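Long-range contacts in rutinosidase (Aspergillus niger, PDB 6I1A), which releases the disaccharide rutinose from glycosides such as rutin, acting as a secreted glycoside hydrolase of family 5: residues M130-D135 with Q185-E190; I237-Q242 with T259-D264; K21-N26 with Q333-W338; G28-Q33 with L91-T96. All coordinates share one frame; numbering follows the deposited sequence. Where two conformers were deposited one is given.

Interaction 1. Residues M130-D135 with Q185-E190; sequences MHIIID and QSYTLE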
# COMPACT_ATOMS: atom_id res chain seq x y z
N MET A 130 -19.69 28.21 -10.47
CA MET A 130 -19.04 26.91 -10.15
C MET A 130 -18.40 26.32 -11.43
O MET A 130 -18.95 26.56 -12.54
CB MET A 130 -20.01 25.90 -9.57
CG MET A 130 -20.57 26.35 -8.20
SD MET A 130 -21.30 24.98 -7.35
CE MET A 130 -22.05 25.84 -5.95
N HIS A 131 -17.35 25.52 -11.25
CA HIS A 131 -16.75 24.71 -12.35
C HIS A 131 -17.39 23.33 -12.33
O HIS A 131 -17.64 22.84 -11.21
CB HIS A 131 -15.23 24.65 -12.23
CG HIS A 131 -14.53 24.14 -13.46
ND1 HIS A 131 -14.42 24.88 -14.62
CD2 HIS A 131 -14.04 22.89 -13.75
CE1 HIS A 131 -13.80 24.14 -15.53
NE2 HIS A 131 -13.59 22.94 -15.05
N ILE A 132 -17.66 22.75 -13.48
CA ILE A 132 -18.37 21.48 -13.63
C ILE A 132 -17.41 20.45 -14.20
O ILE A 132 -16.93 20.66 -15.33
CB ILE A 132 -19.62 21.62 -14.49
CG1 ILE A 132 -20.51 22.81 -14.08
CG2 ILE A 132 -20.38 20.34 -14.51
CD1 ILE A 132 -21.17 22.66 -12.70
N ILE A 133 -17.24 19.33 -13.54
CA ILE A 133 -16.55 18.16 -14.11
C ILE A 133 -17.58 17.14 -14.57
O ILE A 133 -18.35 16.66 -13.73
CB ILE A 133 -15.60 17.50 -13.14
CG1 ILE A 133 -14.52 18.47 -12.66
CG2 ILE A 133 -14.98 16.20 -13.69
CD1 ILE A 133 -13.86 18.05 -11.36
N ILE A 134 -17.68 16.85 -15.88
CA ILE A 134 -18.60 15.83 -16.39
C ILE A 134 -17.82 14.51 -16.48
O ILE A 134 -16.81 14.44 -17.23
CB ILE A 134 -19.25 16.20 -17.73
CG1 ILE A 134 -20.04 17.51 -17.63
CG2 ILE A 134 -20.11 15.03 -18.20
CD1 ILE A 134 -20.54 17.99 -18.98
N ASP A 135 -18.21 13.52 -15.69
CA ASP A 135 -17.52 12.23 -15.61
C ASP A 135 -18.37 11.15 -16.26
O ASP A 135 -19.52 10.92 -15.83
CB ASP A 135 -17.27 11.98 -14.12
CG ASP A 135 -17.08 10.53 -13.73
OD1 ASP A 135 -16.50 9.72 -14.47
OD2 ASP A 135 -17.47 10.26 -12.55
N GLN A 185 -16.33 27.28 -21.13
CA GLN A 185 -15.27 27.57 -20.19
C GLN A 185 -15.56 27.02 -18.77
O GLN A 185 -14.64 27.01 -17.98
CB GLN A 185 -14.96 29.09 -20.11
CG GLN A 185 -16.09 29.99 -19.64
CD GLN A 185 -17.04 30.51 -20.68
OE1 GLN A 185 -17.31 29.88 -21.72
NE2 GLN A 185 -17.61 31.68 -20.38
N SER A 186 -16.77 26.59 -18.55
CA SER A 186 -17.19 26.15 -17.18
C SER A 186 -16.96 24.63 -16.99
O SER A 186 -17.30 24.13 -15.91
CB SER A 186 -18.60 26.44 -16.94
OG SER A 186 -18.82 27.88 -16.98
N TYR A 187 -16.45 23.88 -17.96
CA TYR A 187 -16.49 22.39 -17.93
C TYR A 187 -15.11 21.79 -18.11
O TYR A 187 -14.27 22.24 -18.95
CB TYR A 187 -17.40 21.85 -19.01
CG TYR A 187 -18.83 22.26 -18.83
CD1 TYR A 187 -19.29 23.46 -19.40
CD2 TYR A 187 -19.77 21.52 -18.13
CE1 TYR A 187 -20.62 23.87 -19.26
CE2 TYR A 187 -21.08 21.90 -18.01
CZ TYR A 187 -21.53 23.10 -18.57
OH TYR A 187 -22.83 23.43 -18.41
N THR A 188 -14.89 20.70 -17.37
CA THR A 188 -13.78 19.76 -17.52
C THR A 188 -14.37 18.41 -17.90
O THR A 188 -15.35 17.98 -17.32
CB THR A 188 -12.89 19.70 -16.28
OG1 THR A 188 -12.20 20.95 -16.16
CG2 THR A 188 -11.94 18.55 -16.24
N LEU A 189 -13.76 17.72 -18.87
CA LEU A 189 -14.25 16.43 -19.35
C LEU A 189 -13.42 15.29 -18.75
O LEU A 189 -12.17 15.26 -18.93
CB LEU A 189 -14.12 16.42 -20.89
CG LEU A 189 -14.84 15.31 -21.62
CD1 LEU A 189 -15.07 15.70 -23.13
CD2 LEU A 189 -14.06 14.07 -21.60
N GLU A 190 -14.08 14.38 -18.05
CA GLU A 190 -13.43 13.21 -17.43
C GLU A 190 -13.95 11.93 -18.08
O GLU A 190 -15.09 11.51 -17.83
CB GLU A 190 -13.72 13.15 -15.92
CG GLU A 190 -12.94 12.05 -15.24
CD GLU A 190 -12.93 12.14 -13.74
OE1 GLU A 190 -13.89 12.64 -13.14
OE2 GLU A 190 -11.87 11.76 -13.16
O HOH W 1 -18.13 28.46 -14.34

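Interaction 2. Residues I237-Q242 with T259-D264; sequences IPVMFQ and TNLVFD. With EDO (1,2-ethanediol), chain H; EDO (1,2-ethanediol), chain J.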
# COMPACT_ATOMS: atom_id res chain seq x y z
N ILE A 237 -10.80 23.04 -23.57
CA ILE A 237 -11.54 22.17 -22.59
C ILE A 237 -10.50 21.26 -21.96
O ILE A 237 -9.93 20.43 -22.64
CB ILE A 237 -12.64 21.35 -23.28
CG1 ILE A 237 -13.70 22.24 -23.96
CG2 ILE A 237 -13.28 20.39 -22.27
CD1 ILE A 237 -14.61 21.46 -24.83
N PRO A 238 -10.28 21.27 -20.62
CA PRO A 238 -9.33 20.35 -20.02
C PRO A 238 -9.88 18.93 -19.98
O PRO A 238 -11.11 18.72 -19.92
CB PRO A 238 -9.21 20.87 -18.57
CG PRO A 238 -9.79 22.24 -18.60
CD PRO A 238 -10.86 22.26 -19.66
N VAL A 239 -8.97 17.98 -20.06
CA VAL A 239 -9.27 16.53 -19.89
C VAL A 239 -8.73 16.12 -18.51
O VAL A 239 -7.53 16.33 -18.19
CB VAL A 239 -8.68 15.66 -21.01
CG1 VAL A 239 -8.80 14.19 -20.69
CG2 VAL A 239 -9.38 15.98 -22.34
N MET A 240 -9.61 15.52 -17.71
CA MET A 240 -9.25 14.98 -16.40
C MET A 240 -9.13 13.45 -16.50
O MET A 240 -10.13 12.75 -16.84
CB MET A 240 -10.33 15.37 -15.40
CG MET A 240 -10.09 14.80 -14.00
SD MET A 240 -11.15 15.54 -12.72
CE MET A 240 -10.36 17.12 -12.51
N PHE A 241 -7.93 12.98 -16.27
CA PHE A 241 -7.54 11.57 -16.39
C PHE A 241 -7.55 10.92 -15.00
O PHE A 241 -6.70 11.28 -14.15
CB PHE A 241 -6.18 11.45 -17.06
CG PHE A 241 -5.70 10.05 -17.25
CD1 PHE A 241 -6.56 8.95 -17.23
CD2 PHE A 241 -4.35 9.83 -17.50
CE1 PHE A 241 -6.06 7.65 -17.38
CE2 PHE A 241 -3.88 8.54 -17.67
CZ PHE A 241 -4.71 7.45 -17.60
N GLN A 242 -8.51 10.02 -14.79
CA GLN A 242 -8.57 9.17 -13.58
C GLN A 242 -7.79 7.89 -13.91
O GLN A 242 -8.35 6.97 -14.52
CB GLN A 242 -10.03 8.91 -13.22
CG GLN A 242 -10.27 8.57 -11.76
CD GLN A 242 -9.44 7.39 -11.30
OE1 GLN A 242 -9.72 6.25 -11.69
NE2 GLN A 242 -8.39 7.65 -10.51
N THR A 259 0.22 19.21 -22.76
CA THR A 259 -1.15 18.63 -22.80
C THR A 259 -2.04 19.30 -21.77
O THR A 259 -1.61 19.44 -20.64
CB THR A 259 -1.14 17.12 -22.59
OG1 THR A 259 -0.12 16.48 -23.40
CG2 THR A 259 -2.47 16.50 -22.94
N ASN A 260 -3.25 19.66 -22.16
CA ASN A 260 -4.24 20.30 -21.25
C ASN A 260 -4.88 19.18 -20.42
O ASN A 260 -6.02 18.81 -20.70
CB ASN A 260 -5.23 21.16 -22.02
CG ASN A 260 -6.05 22.06 -21.13
OD1 ASN A 260 -5.80 22.10 -19.90
ND2 ASN A 260 -7.01 22.76 -21.70
N LEU A 261 -4.15 18.72 -19.43
CA LEU A 261 -4.48 17.49 -18.69
C LEU A 261 -4.35 17.77 -17.19
O LEU A 261 -3.42 18.47 -16.77
CB LEU A 261 -3.45 16.45 -19.08
CG LEU A 261 -3.64 15.05 -18.53
CD1 LEU A 261 -4.77 14.37 -19.24
CD2 LEU A 261 -2.32 14.30 -18.73
N VAL A 262 -5.25 17.16 -16.44
CA VAL A 262 -5.19 17.14 -14.96
C VAL A 262 -5.49 15.72 -14.52
O VAL A 262 -6.38 15.07 -15.10
CB VAL A 262 -6.18 18.17 -14.39
CG1 VAL A 262 -7.61 17.97 -14.87
CG2 VAL A 262 -6.16 18.21 -12.85
N PHE A 263 -4.80 15.24 -13.51
CA PHE A 263 -5.10 13.92 -12.95
C PHE A 263 -6.20 14.01 -11.89
O PHE A 263 -6.23 14.98 -11.14
CB PHE A 263 -3.86 13.31 -12.32
CG PHE A 263 -2.82 12.88 -13.31
CD1 PHE A 263 -3.02 11.73 -14.04
CD2 PHE A 263 -1.57 13.48 -13.30
CE1 PHE A 263 -2.05 11.28 -14.93
CE2 PHE A 263 -0.59 13.04 -14.18
CZ PHE A 263 -0.84 11.92 -14.98
N ASP A 264 -7.02 12.98 -11.83
CA ASP A 264 -8.04 12.82 -10.75
C ASP A 264 -7.60 11.65 -9.90
O ASP A 264 -7.57 10.48 -10.36
CB ASP A 264 -9.39 12.51 -11.36
CG ASP A 264 -10.47 12.15 -10.36
OD1 ASP A 264 -10.18 12.30 -9.16
OD2 ASP A 264 -11.63 11.78 -10.75
C1 EDO H . -3.05 8.99 -11.48
O1 EDO H . -2.70 7.65 -11.60
C2 EDO H . -4.39 9.07 -10.89
O2 EDO H . -5.26 9.67 -11.72
C1 EDO J . -3.47 21.89 -17.34
O1 EDO J . -2.47 20.96 -17.41
C2 EDO J . -3.19 23.10 -18.24
O2 EDO J . -2.04 23.86 -17.84
O HOH W 2 -7.64 18.76 -23.20

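Interaction 3. Residues K21-N26 with Q333-W338; sequences KGNGVN and QGSSYW. With EDO (1,2-ethanediol), chain L.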
# COMPACT_ATOMS: atom_id res chain seq x y z
N LYS A 21 -7.67 26.49 -8.02
CA LYS A 21 -7.89 25.77 -6.75
C LYS A 21 -9.39 25.79 -6.46
O LYS A 21 -10.07 26.77 -6.72
CB LYS A 21 -7.15 26.42 -5.62
CG LYS A 21 -5.63 26.34 -5.79
CD LYS A 21 -4.95 25.37 -4.89
CE LYS A 21 -3.52 25.77 -4.57
NZ LYS A 21 -2.63 24.60 -4.55
N GLY A 22 -9.90 24.67 -5.99
CA GLY A 22 -11.30 24.67 -5.57
C GLY A 22 -11.64 23.49 -4.72
O GLY A 22 -11.06 22.41 -4.85
N ASN A 23 -12.58 23.69 -3.78
CA ASN A 23 -13.16 22.60 -2.96
C ASN A 23 -14.55 22.34 -3.53
O ASN A 23 -15.37 23.27 -3.70
CB ASN A 23 -13.21 22.96 -1.47
CG ASN A 23 -11.82 23.11 -0.87
OD1 ASN A 23 -10.84 22.64 -1.42
ND2 ASN A 23 -11.75 23.78 0.28
N GLY A 24 -14.79 21.09 -3.82
CA GLY A 24 -16.01 20.65 -4.49
C GLY A 24 -16.72 19.52 -3.80
O GLY A 24 -16.37 19.04 -2.71
N VAL A 25 -17.75 19.06 -4.47
CA VAL A 25 -18.49 17.85 -4.10
C VAL A 25 -18.85 17.04 -5.36
O VAL A 25 -19.10 17.63 -6.43
CB VAL A 25 -19.72 18.26 -3.26
CG1 VAL A 25 -20.81 18.92 -4.07
CG2 VAL A 25 -20.24 17.09 -2.47
N ASN A 26 -18.99 15.75 -5.15
CA ASN A 26 -19.63 14.87 -6.13
C ASN A 26 -21.12 14.91 -5.97
O ASN A 26 -21.63 14.98 -4.85
CB ASN A 26 -19.20 13.43 -5.97
CG ASN A 26 -17.78 13.21 -6.46
OD1 ASN A 26 -17.61 12.93 -7.67
ND2 ASN A 26 -16.77 13.42 -5.61
N GLN A 333 -4.62 20.58 -6.33
CA GLN A 333 -5.47 21.72 -6.68
C GLN A 333 -6.82 21.76 -5.96
O GLN A 333 -7.69 22.44 -6.39
CB GLN A 333 -5.70 21.78 -8.20
CG GLN A 333 -4.43 21.68 -9.03
CD GLN A 333 -3.40 22.72 -8.66
OE1 GLN A 333 -3.74 23.93 -8.63
NE2 GLN A 333 -2.21 22.29 -8.42
N GLY A 334 -6.99 20.94 -4.96
CA GLY A 334 -8.26 20.84 -4.25
C GLY A 334 -8.82 19.44 -4.35
O GLY A 334 -8.09 18.49 -4.65
N SER A 335 -10.09 19.33 -4.06
CA SER A 335 -10.72 18.02 -3.91
C SER A 335 -12.23 18.15 -4.10
O SER A 335 -12.79 19.24 -3.94
CB SER A 335 -10.38 17.39 -2.58
OG SER A 335 -10.85 18.22 -1.50
N SER A 336 -12.85 17.01 -4.31
CA SER A 336 -14.32 16.92 -4.31
C SER A 336 -14.76 15.71 -3.50
O SER A 336 -14.38 14.58 -3.78
CB SER A 336 -14.99 16.93 -5.70
OG SER A 336 -14.39 16.06 -6.62
N TYR A 337 -15.56 15.96 -2.46
CA TYR A 337 -15.98 14.93 -1.49
C TYR A 337 -17.01 14.02 -2.11
O TYR A 337 -17.87 14.45 -2.90
CB TYR A 337 -16.58 15.64 -0.27
CG TYR A 337 -16.60 14.79 0.96
CD1 TYR A 337 -15.51 14.74 1.79
CD2 TYR A 337 -17.69 14.01 1.29
CE1 TYR A 337 -15.51 13.96 2.92
CE2 TYR A 337 -17.68 13.15 2.40
CZ TYR A 337 -16.56 13.13 3.20
OH TYR A 337 -16.52 12.31 4.30
N TRP A 338 -16.97 12.76 -1.72
CA TRP A 338 -18.02 11.77 -2.06
C TRP A 338 -18.88 11.64 -0.82
O TRP A 338 -18.42 10.99 0.12
CB TRP A 338 -17.45 10.41 -2.48
CG TRP A 338 -18.51 9.51 -3.05
CD1 TRP A 338 -19.39 8.69 -2.43
CD2 TRP A 338 -18.85 9.47 -4.46
NE1 TRP A 338 -20.22 8.09 -3.35
CE2 TRP A 338 -19.91 8.57 -4.59
CE3 TRP A 338 -18.31 10.06 -5.62
CZ2 TRP A 338 -20.47 8.23 -5.83
CZ3 TRP A 338 -18.88 9.75 -6.83
CH2 TRP A 338 -19.92 8.85 -6.94
C1 EDO L . -16.02 23.86 1.21
O1 EDO L . -17.11 23.20 1.69
C2 EDO L . -15.13 24.41 2.24
O2 EDO L . -13.94 24.91 1.59
O HOH W 3 -9.32 20.42 -0.90
O HOH W 4 -13.56 17.89 -1.01

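Interaction 4. Residues G28-Q33 with L91-T96; sequences GGWLEQ and LRIPTT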
# COMPACT_ATOMS: atom_id res chain seq x y z
N GLY A 28 -22.95 12.30 -6.64
CA GLY A 28 -23.07 10.87 -6.87
C GLY A 28 -24.42 10.32 -6.50
O GLY A 28 -25.19 10.95 -5.78
N GLY A 29 -24.75 9.13 -6.98
CA GLY A 29 -26.00 8.48 -6.64
C GLY A 29 -27.20 9.16 -7.24
O GLY A 29 -28.33 8.84 -6.85
N TRP A 30 -26.98 10.03 -8.21
CA TRP A 30 -28.04 10.89 -8.81
C TRP A 30 -28.33 10.38 -10.22
O TRP A 30 -29.44 9.85 -10.47
CB TRP A 30 -27.63 12.34 -8.78
CG TRP A 30 -28.57 13.27 -9.48
CD1 TRP A 30 -29.95 13.24 -9.51
CD2 TRP A 30 -28.20 14.44 -10.23
NE1 TRP A 30 -30.44 14.29 -10.23
CE2 TRP A 30 -29.39 15.06 -10.69
CE3 TRP A 30 -26.98 15.02 -10.58
CZ2 TRP A 30 -29.34 16.23 -11.44
CZ3 TRP A 30 -26.97 16.14 -11.34
CH2 TRP A 30 -28.12 16.77 -11.75
N LEU A 31 -27.35 10.50 -11.10
CA LEU A 31 -27.46 10.01 -12.49
C LEU A 31 -26.82 8.62 -12.66
O LEU A 31 -26.98 8.03 -13.74
CB LEU A 31 -26.85 11.04 -13.45
CG LEU A 31 -27.42 12.44 -13.31
CD1 LEU A 31 -26.78 13.42 -14.30
CD2 LEU A 31 -28.96 12.43 -13.47
N GLU A 32 -26.17 8.09 -11.64
CA GLU A 32 -25.71 6.70 -11.58
C GLU A 32 -26.08 6.16 -10.20
O GLU A 32 -25.93 6.95 -9.23
CB GLU A 32 -24.20 6.63 -11.84
CG GLU A 32 -23.30 7.51 -10.96
CD GLU A 32 -22.91 6.97 -9.61
OE1 GLU A 32 -22.79 7.77 -8.69
OE2 GLU A 32 -22.64 5.74 -9.51
N GLN A 33 -26.48 4.92 -10.13
CA GLN A 33 -27.11 4.41 -8.86
C GLN A 33 -26.17 3.39 -8.22
O GLN A 33 -25.57 2.57 -8.92
CB GLN A 33 -28.47 3.75 -9.15
CG GLN A 33 -29.38 4.59 -10.04
CD GLN A 33 -29.56 5.99 -9.55
OE1 GLN A 33 -29.62 6.30 -8.33
NE2 GLN A 33 -29.67 6.94 -10.48
N LEU A 91 -18.41 21.18 -8.95
CA LEU A 91 -19.32 20.04 -8.93
C LEU A 91 -18.75 18.96 -9.82
O LEU A 91 -18.55 19.23 -11.02
CB LEU A 91 -20.74 20.40 -9.39
CG LEU A 91 -21.45 21.51 -8.60
CD1 LEU A 91 -22.75 21.91 -9.26
CD2 LEU A 91 -21.66 21.11 -7.17
N ARG A 92 -18.48 17.80 -9.29
CA ARG A 92 -18.12 16.63 -10.11
C ARG A 92 -19.38 15.82 -10.28
O ARG A 92 -20.06 15.48 -9.27
CB ARG A 92 -17.03 15.81 -9.46
CG ARG A 92 -16.69 14.55 -10.25
CD ARG A 92 -15.38 13.94 -9.83
NE ARG A 92 -14.94 12.76 -10.55
CZ ARG A 92 -15.16 11.49 -10.22
NH1 ARG A 92 -15.92 11.16 -9.17
NH2 ARG A 92 -14.55 10.53 -10.93
N ILE A 93 -19.79 15.52 -11.51
CA ILE A 93 -21.07 14.91 -11.83
C ILE A 93 -20.88 13.58 -12.53
O ILE A 93 -20.66 13.53 -13.77
CB ILE A 93 -22.01 15.85 -12.61
CG1 ILE A 93 -22.08 17.24 -12.00
CG2 ILE A 93 -23.35 15.17 -12.71
CD1 ILE A 93 -23.00 18.21 -12.69
N PRO A 94 -20.92 12.45 -11.80
CA PRO A 94 -20.84 11.12 -12.38
C PRO A 94 -22.11 10.83 -13.19
O PRO A 94 -23.22 11.02 -12.71
CB PRO A 94 -20.71 10.18 -11.18
CG PRO A 94 -20.18 11.07 -10.10
CD PRO A 94 -20.86 12.40 -10.32
N THR A 95 -21.91 10.34 -14.41
CA THR A 95 -23.00 9.93 -15.30
C THR A 95 -22.73 8.51 -15.77
O THR A 95 -21.56 8.06 -15.86
CB THR A 95 -23.11 10.88 -16.49
OG1 THR A 95 -21.97 10.81 -17.38
CG2 THR A 95 -23.30 12.33 -16.10
N THR A 96 -23.80 7.78 -16.12
CA THR A 96 -23.61 6.53 -16.86
C THR A 96 -23.38 6.87 -18.34
O THR A 96 -23.83 7.92 -18.81
CB THR A 96 -24.76 5.55 -16.73
OG1 THR A 96 -25.87 6.08 -17.48
CG2 THR A 96 -25.16 5.33 -15.28
O HOH W 5 -24.68 10.93 -10.33
O HOH W 6 -26.62 8.58 -16.36

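Interaction 1. Residues M130-D135 with Q185-E190
The imidazole of His131 has the carbonyl oxygen of Ser186 over one face, displaced toward the rim and 3.2 Å from ND1, while Thr188 OG1 and Gln185 O lie in its plane, at the edge. The ring's polar link is at that edge: His131 NE2 and Thr188 OG1 share a nearly straight hydrogen bond of 2.7 Å, in which either may donate. With CG anti to the backbone N (chi1 -166°), the ring of His131 starts out beside its carbonyl carbon; the side chains of His131 and Thr188 cross at about a right angle. Thr188 OG1 also meets Trp17 NE1, so a hydroxyl that can both give and accept suits this place. The Tyr187 ring presents its CD2 side obliquely to two branched chains, 3.6 Å from Ile132 CB and 3.7 Å from Ile134 CD1.

Between the backbones runs a parallel ladder, in which Ser186 O receives Ile132 N at 2.8 Å and Glu190 N gives to Ile134 O at 2.9 Å. At one end a water joins Met130 O to Ser186 OG, whose hydroxyl also pairs with Ser183. At the other, the side chains of Asp135 and Glu190 lie side by side, their carboxylate planes 57° apart and OD1 4.1 Å from OE1. Their repulsion is probably eased by the salt bridge from Arg92 to Glu190 and by the bond of Asp135 to His137.

The strands are neighbours in the parallel sheet of the TIM barrel. Ile132, Ile134, Tyr187 and Leu189 pack outward on helices 113-128 and 161-179, and strand 90-95 flanks 131-136 on its far side.

Interaction 2. Residues I237-Q242 with T259-D264
Met240 curls round the shoulder of Val262 and presses on Asp264. Its chain runs extended until chi3 (-75°) turns CE back to meet Val262 CG1 at 3.7 Å, while CG rests 3.6 Å from the CB of Asp264. A flexible, unbranched thioether suits this uneven surface, and Trp17 covers Met240, Val262 and Pro238 from beyond the two segments. On the other face, Leu261 pushes one methyl into the notch between Val239 and Phe241, its CD1 lying 3.9 Å from Phe241 CB. Farther along, Phe241 and Phe263 lean the same way side by side. Their planes are 36° apart, and CD2 of Phe241 meets CE1 of Phe263 at 3.7 Å.

The two strands belong to a beta-alpha-beta unit of the TIM barrel, with helix 248-252 in the connection, and run parallel in step. The face of Val239 and Phe241 turns to helix 213-233, and Trp251 meets the Phe241 ring edge-to-face.

At the C-terminal end Gln242 folds over Asp264. Its NE2 gives a 3.0 Å hydrogen bond to the backbone O of Asp264, and its CG packs 3.6 Å from OD2; Glu194 N and Ser244 O hold the amide from outside. The Asp264 carboxylate itself bonds His266 and Arg92. At the opposite end Asn260 lies alongside the ring of Pro238, and its ND2 bonds Pro235 O; a water links Ile237 O with Asn260 O.

Interaction 3. Residues K21-N26 with Q333-W338
The carbonyl oxygen of Tyr337 is gripped twice by Asn26, by the backbone N at 2.8 Å in a nearly straight bond and by the side-chain ND2 at 3.1 Å. ND2 descends on it from well above the carbonyl plane, though the oxygen lies within the plane of the amide. CG of Asn26 stands anti to the carbonyl carbon (chi1 -74°), and the side chains of Asn26 and Trp338 cross at about a right angle, amide and ring planes 47° apart and CE3 of Trp338 3.3 Å from Asn26 CG. An asparagine suits the place because its amide both gives and accepts: ND2 also reaches Gly302 O, and OD1 takes Arg92 NH1.

Strand 22-26, the first of the barrel, here meets the last, 334-337, in parallel register, closing the TIM barrel. Glycines let the backbones come close: the CA atoms of Gly24 and Ser336 are 4.1 Å apart, and Gly24 N bonds Ser335 O at 2.7 Å. Gly334 has a positive phi (120°) and lays its bare CA 3.3 Å from Gly22 O, with no space for a beta carbon.

Facing helix 317-331, the hydroxyl of Ser335 donates to one water, which gives a 2.7 Å bond to Asn23 OD1, and accepts from a second. Ser336 OG is held by Gly302 O, whereas Tyr337 OH bonds Tyr357 O and Ile306 N, and Trp304 and Phe363 meet its ring edge-to-face.

Interaction 4. Residues G28-Q33 with L91-T96
Two first torsions set the side chains that meet strand 90-95. In Leu31, CG lies anti to the carbonyl carbon (chi1 -54°), and chi2, at 180°, carries CD1 on in an extended line between two methyls, 4.1 Å from Thr95 CG2 and 4.2 Å from Ile93 CG2. In Glu32, CG takes the crowded position between N and carbonyl carbon (chi1 54°) and touches Pro94 CB at 3.7 Å. Beyond this point the Glu32 chain bends back, and its OE1 accepts Gly29 N at 2.9 Å in an almost straight bond, from above the carboxylate plane. The glutamate therefore staples its own loop while its aliphatic part lies across the proline.

Leu31 has a second methyl for another neighbour: CD2 sits over the centre of one face of the Trp30 ring, whose CZ3 approaches Ile93 CG2 at 4.0 Å. The indole is fixed beyond the segments by Tyr71 O and packs on helix 113-128. Gly29, with its positive phi, suits the turn that leads into this tryptophan. Thr96 completes the fit by laying CG2 against Leu31 O and the CB of Glu32.

The loop follows the first barrel strand and lies against the C-terminal end of the next, the end at which family 5 enzymes carry their active site. One water joins Leu31 N to Pro94 O with bonds of 2.8 Å, and another joins Leu31 O to Thr96 N. Two waters thus bridge backbone polar groups of the two segments, which share no direct hydrogen bond of sound geometry, so nonpolar packing and hydration together hold the loop.

How the interactions relate
Interactions 1, 2 and 3 pair neighbouring barrel strands, and interaction 4 packs the loop after the first strand on the second. Arg92, in 91-96, ties them together: NE reaches Glu190 OE1 of interaction 1 at 2.8 Å, NH2 reaches Asp264 OD2 of interaction 2 at 3.2 Å, and NH1 reaches Asn26 OD1 of interaction 3 at 2.9 Å. Interactions 1 and 2 also join directly, Met240 N lying 2.9 Å from Leu189 O, while Trp338 CH2 of interaction 3 packs 3.5 Å from Glu32 OE1 of interaction 4. The network round Arg92, with its salt bridge to Glu303, lies toward the strands' C-terminal ends, where family 5 barrels have their active site.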